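Local structure of pterin-4-alpha-carbinolamine dehydratase MoaB2 (Mycobacterium marinum, 3RFQ) at residues C[93-98]-C[105-110]. The protein probably takes part in molybdenum cofactor biosynthesis, binding molybdopterin as other members of the MogA/MoaB family do. Residues are numbered along the deposited sequence; the frame is centred on the assembly and turned at random.
Sequences VVSVGG and DVTPES
With chi1 of Thr107 at -54°, OG1 stands beside its own backbone N and CG2 lies anti to that N, turning the hydroxyl to Gly97 and the methyl to Ser95. OG1 donates to Gly97 O over 2.7 Å, from a position tilted 24° out of the carbonyl plane. The next carbonyl, Gly98 O, takes a bent hydrogen bond from Thr107 N (3.1 Å, 142° at the hydrogen). A single threonine thus grips two successive carbonyls at the first turn of helix 107-114. On the strand, Ser95 OG meets the methyl, Thr107 CG2, at 3.6 Å; Ser95 OG is hydrogen-bonded to the side-chain amide of Asn155, on neighbouring strand 151-156. Gly97 and Gly98 open the Gly-Gly-Thr-Gly loop of the MogA/MoaB fold, which follows parallel strand 92-96 and leads round to helix 107-114; in relatives this loop borders the molybdopterin site, and it probably does so here. Gly98, at positive phi, brings its CA to 3.3 Å from Thr107 OG1. Pro108 CD also touches Gly98 O, at 3.2 Å. Asp105 lays OD1 over the carbonyl face of Gly98, 3.3 Å from Gly98 C, while OD2 is hydrogen-bonded to Thr102 within the connecting loop.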
loop_
_atom_site.group_PDB
_atom_site.type_symbol
_atom_site.label_atom_id
_atom_site.label_comp_id
_atom_site.label_asym_id
_atom_site.label_seq_id
_atom_site.Cartn_x
_atom_site.Cartn_y
_atom_site.Cartn_z
ATOM N N VAL C 93 20.881 9.740 -13.485
ATOM C CA VAL C 93 21.827 8.687 -13.142
ATOM C C VAL C 93 21.122 7.603 -12.305
ATOM O O VAL C 93 20.548 7.902 -11.267
ATOM C CB VAL C 93 23.066 9.230 -12.383
ATOM C CG1 VAL C 93 24.069 8.063 -12.039
ATOM C CG2 VAL C 93 23.770 10.299 -13.204
ATOM N N VAL C 94 21.186 6.354 -12.763
ATOM C CA VAL C 94 20.714 5.227 -11.975
ATOM C C VAL C 94 21.973 4.441 -11.613
ATOM O O VAL C 94 22.697 4.015 -12.509
ATOM C CB VAL C 94 19.725 4.353 -12.806
ATOM C CG1 VAL C 94 19.282 3.136 -12.037
ATOM C CG2 VAL C 94 18.500 5.166 -13.239
ATOM N N SER C 95 22.276 4.299 -10.315
ATOM C CA SER C 95 23.350 3.397 -9.860
ATOM C C SER C 95 22.728 2.063 -9.423
ATOM O O SER C 95 21.570 2.022 -9.038
ATOM C CB SER C 95 24.149 4.021 -8.701
ATOM O OG SER C 95 23.360 4.152 -7.517
ATOM N N VAL C 96 23.499 0.981 -9.489
ATOM C CA VAL C 96 23.023 -0.331 -9.115
ATOM C C VAL C 96 24.035 -0.959 -8.161
ATOM O O VAL C 96 25.242 -1.108 -8.498
ATOM C CB VAL C 96 22.789 -1.220 -10.380
ATOM C CG1 VAL C 96 22.752 -2.702 -10.039
ATOM C CG2 VAL C 96 21.484 -0.868 -10.990
ATOM N N GLY C 97 23.565 -1.313 -6.964
ATOM C CA GLY C 97 24.453 -1.961 -5.974
ATOM C C GLY C 97 24.960 -1.055 -4.847
ATOM O O GLY C 97 24.875 0.200 -4.924
ATOM N N GLY C 98 25.471 -1.700 -3.796
ATOM C CA GLY C 98 26.075 -1.032 -2.669
ATOM C C GLY C 98 25.092 -0.343 -1.737
ATOM O O GLY C 98 25.470 0.613 -1.043
ATOM N N ASP C 105 28.917 -1.500 1.638
ATOM C CA ASP C 105 27.714 -0.962 1.022
ATOM C C ASP C 105 27.680 0.552 1.200
ATOM O O ASP C 105 26.949 1.073 2.077
ATOM C CB ASP C 105 26.462 -1.606 1.605
ATOM C CG ASP C 105 26.209 -3.021 1.070
ATOM O OD1 ASP C 105 25.872 -3.159 -0.132
ATOM O OD2 ASP C 105 26.293 -3.984 1.874
ATOM N N VAL C 106 28.483 1.244 0.384
ATOM C CA VAL C 106 28.759 2.673 0.586
ATOM C C VAL C 106 28.120 3.639 -0.435
ATOM O O VAL C 106 28.361 4.847 -0.375
ATOM C CB VAL C 106 30.281 2.970 0.718
ATOM C CG1 VAL C 106 30.850 2.373 2.028
ATOM C CG2 VAL C 106 31.048 2.458 -0.492
ATOM N N THR C 107 27.300 3.110 -1.343
ATOM C CA THR C 107 26.641 3.942 -2.363
ATOM C C THR C 107 25.836 5.093 -1.728
ATOM O O THR C 107 25.943 6.246 -2.188
ATOM C CB THR C 107 25.749 3.109 -3.292
ATOM O OG1 THR C 107 26.512 2.038 -3.871
ATOM C CG2 THR C 107 25.111 3.949 -4.394
ATOM N N PRO C 108 25.073 4.812 -0.654
ATOM C CA PRO C 108 24.290 5.961 -0.119
ATOM C C PRO C 108 25.155 7.070 0.474
ATOM O O PRO C 108 24.838 8.246 0.259
ATOM C CB PRO C 108 23.406 5.333 0.963
ATOM C CG PRO C 108 23.366 3.840 0.587
ATOM C CD PRO C 108 24.732 3.550 0.029
ATOM N N GLU C 109 26.218 6.704 1.198
ATOM C CA GLU C 109 27.152 7.671 1.786
ATOM C C GLU C 109 27.852 8.485 0.692
ATOM O O GLU C 109 28.002 9.703 0.832
ATOM C CB GLU C 109 28.209 6.997 2.701
ATOM C CG GLU C 109 27.693 6.450 4.035
ATOM C CD GLU C 109 26.505 5.512 3.847
ATOM O OE1 GLU C 109 26.653 4.473 3.159
ATOM O OE2 GLU C 109 25.405 5.854 4.332
ATOM N N SER C 110 28.292 7.810 -0.371
ATOM C CA SER C 110 28.872 8.494 -1.547
ATOM C C SER C 110 27.858 9.434 -2.201
ATOM O O SER C 110 28.197 10.561 -2.594
ATOM C CB SER C 110 29.345 7.492 -2.604
ATOM O OG SER C 110 30.292 6.572 -2.085
#